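PDB 5CYX: cadherin-related family member 2 from Mus musculus, which probably mediates calcium-dependent adhesion between adjacent microvilli by pairing with CDHR5, and so helps control their packing at the apical surface of epithelial cells. Local coordinates for residues P220-E225 with I298-T303. Sequence-based numbering, arbitrary orientation.
Sequences PRFIRE and IQVTAT
The backbone oxygen O of V300 lies 3.7 Å from CZ of F222, meeting the ring obliquely in a van der Waals contact. The two segments belong to opposing sheets of the third cadherin repeat, a Greek-key beta sandwich of the extracellular region. Strand 220-222 is an outermost strand of one sheet, whereas strand 295-304 is an inner strand of the other. Their axes pass 7.8 Å apart at 144° between N-to-C directions, and no hydrogen bond joins the segments; side-chain packing across the sandwich makes the contact.

F222 makes both apolar side-chain contacts across the interface. With CG beside the backbone N and anti to the carbonyl carbon (chi1 -73°), the phenyl group reaches the other strand with its far end. There CZ packs 3.8 Å from CB of A302 and 4.1 Å from CG1 of V300, the methyl set anti to the V300 backbone N (chi1 172°). V300 and A302, two residues apart, direct their side chains into the sandwich. M318 and A246 also touch the F222 side chain, while A246, V257 and Y259 pack on A302, extending this apolar layer into both sheets. T301, between V300 and A302, points away, and its hydroxyl is hydrogen-bonded to S262 OG, which also bonds OE1 of Q299.

P220 faces inward, with A314 against it and a bound calcium ion about 5 Å from its side chain, placing this end of the contact near the calcium-binding EC2-EC3 junction. Its ring approaches strand 295-304 through CG, 4.0 Å from O of A302.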
loop_
_atom_site.group_PDB
_atom_site.type_symbol
_atom_site.label_atom_id
_atom_site.label_comp_id
_atom_site.label_asym_id
_atom_site.label_seq_id
_atom_site.Cartn_x
_atom_site.Cartn_y
_atom_site.Cartn_z
ATOM N N PRO A 220 -33.645 10.521 3.093
ATOM C CA PRO A 220 -34.881 9.834 3.490
ATOM C C PRO A 220 -35.776 9.441 2.322
ATOM O O PRO A 220 -35.744 10.101 1.293
ATOM C CB PRO A 220 -35.599 10.883 4.324
ATOM C CG PRO A 220 -35.143 12.165 3.735
ATOM C CD PRO A 220 -33.692 11.957 3.417
ATOM N N ARG A 221 -36.582 8.395 2.499
ATOM C CA ARG A 221 -37.521 7.914 1.463
ATOM C C ARG A 221 -38.943 7.756 1.977
ATOM O O ARG A 221 -39.182 7.114 3.003
ATOM C CB ARG A 221 -37.083 6.555 0.949
ATOM C CG ARG A 221 -35.917 6.621 0.003
ATOM C CD ARG A 221 -35.365 5.225 -0.233
ATOM N NE ARG A 221 -34.931 5.044 -1.620
ATOM C CZ ARG A 221 -35.736 4.896 -2.683
ATOM N NH1 ARG A 221 -35.192 4.755 -3.888
ATOM N NH2 ARG A 221 -37.067 4.906 -2.567
ATOM N N PHE A 222 -39.891 8.295 1.232
ATOM C CA PHE A 222 -41.295 8.102 1.554
ATOM C C PHE A 222 -41.682 6.627 1.487
ATOM O O PHE A 222 -41.133 5.866 0.709
ATOM C CB PHE A 222 -42.172 8.927 0.621
ATOM C CG PHE A 222 -42.129 10.387 0.925
ATOM C CD1 PHE A 222 -42.967 10.929 1.895
ATOM C CD2 PHE A 222 -41.230 11.221 0.269
ATOM C CE1 PHE A 222 -42.919 12.273 2.186
ATOM C CE2 PHE A 222 -41.165 12.574 0.581
ATOM C CZ PHE A 222 -42.016 13.097 1.531
ATOM N N ILE A 223 -42.620 6.240 2.337
ATOM C CA ILE A 223 -43.089 4.860 2.432
ATOM C C ILE A 223 -43.865 4.421 1.181
ATOM O O ILE A 223 -43.754 3.277 0.768
ATOM C CB ILE A 223 -43.951 4.696 3.729
ATOM C CG1 ILE A 223 -43.068 4.866 4.970
ATOM C CG2 ILE A 223 -44.676 3.356 3.781
ATOM C CD1 ILE A 223 -41.782 4.060 4.955
ATOM N N ARG A 224 -44.631 5.332 0.585
ATOM C CA ARG A 224 -45.501 5.008 -0.548
ATOM C C ARG A 224 -45.162 5.870 -1.739
ATOM O O ARG A 224 -44.739 7.010 -1.588
ATOM C CB ARG A 224 -46.961 5.235 -0.170
ATOM C CG ARG A 224 -47.372 4.493 1.085
ATOM C CD ARG A 224 -48.877 4.489 1.254
ATOM N NE ARG A 224 -49.280 3.637 2.371
ATOM C CZ ARG A 224 -50.539 3.311 2.672
ATOM N NH1 ARG A 224 -51.564 3.762 1.946
ATOM N NH2 ARG A 224 -50.774 2.519 3.718
ATOM N N GLU A 225 -45.359 5.316 -2.930
ATOM C CA GLU A 225 -45.181 6.067 -4.166
ATOM C C GLU A 225 -46.385 6.970 -4.438
ATOM O O GLU A 225 -46.275 8.018 -5.110
ATOM C CB GLU A 225 -44.976 5.104 -5.314
ATOM C CG GLU A 225 -44.741 5.794 -6.651
ATOM C CD GLU A 225 -44.564 4.815 -7.791
ATOM O OE1 GLU A 225 -45.040 5.115 -8.902
ATOM O OE2 GLU A 225 -43.949 3.750 -7.577
ATOM N N ILE A 298 -50.334 18.847 -3.777
ATOM C CA ILE A 298 -49.486 19.415 -2.694
ATOM C C ILE A 298 -48.129 18.728 -2.682
ATOM O O ILE A 298 -48.081 17.498 -2.668
ATOM C CB ILE A 298 -50.213 19.280 -1.327
ATOM C CG1 ILE A 298 -50.609 20.647 -0.822
ATOM C CG2 ILE A 298 -49.405 18.617 -0.225
ATOM C CD1 ILE A 298 -51.871 21.153 -1.451
ATOM N N GLN A 299 -47.045 19.511 -2.722
ATOM C CA GLN A 299 -45.695 18.976 -2.584
ATOM C C GLN A 299 -45.244 18.983 -1.105
ATOM O O GLN A 299 -45.172 20.037 -0.482
ATOM C CB GLN A 299 -44.701 19.779 -3.408
ATOM C CG GLN A 299 -43.368 19.059 -3.595
ATOM C CD GLN A 299 -42.354 19.920 -4.308
ATOM O OE1 GLN A 299 -42.162 21.078 -3.947
ATOM N NE2 GLN A 299 -41.709 19.369 -5.333
ATOM N N VAL A 300 -44.917 17.795 -0.596
ATOM C CA VAL A 300 -44.390 17.586 0.727
ATOM C C VAL A 300 -42.898 17.247 0.646
ATOM O O VAL A 300 -42.462 16.366 -0.125
ATOM C CB VAL A 300 -45.168 16.477 1.464
ATOM C CG1 VAL A 300 -44.501 16.122 2.786
ATOM C CG2 VAL A 300 -46.595 16.929 1.718
ATOM N N THR A 301 -42.138 17.953 1.478
ATOM C CA THR A 301 -40.701 17.789 1.583
ATOM C C THR A 301 -40.430 17.248 2.977
ATOM O O THR A 301 -40.957 17.779 3.940
ATOM C CB THR A 301 -39.984 19.138 1.389
ATOM O OG1 THR A 301 -40.208 19.587 0.051
ATOM C CG2 THR A 301 -38.496 19.029 1.631
ATOM N N ALA A 302 -39.663 16.162 3.045
ATOM C CA ALA A 302 -39.224 15.544 4.279
ATOM C C ALA A 302 -37.751 15.849 4.421
ATOM O O ALA A 302 -37.003 15.687 3.484
ATOM C CB ALA A 302 -39.445 14.039 4.222
ATOM N N THR A 303 -37.341 16.260 5.610
ATOM C CA THR A 303 -35.970 16.670 5.893
ATOM C C THR A 303 -35.545 16.003 7.205
ATOM O O THR A 303 -36.259 16.084 8.214
ATOM C CB THR A 303 -35.882 18.203 6.059
ATOM O OG1 THR A 303 -36.504 18.855 4.947
ATOM C CG2 THR A 303 -34.465 18.664 6.160
#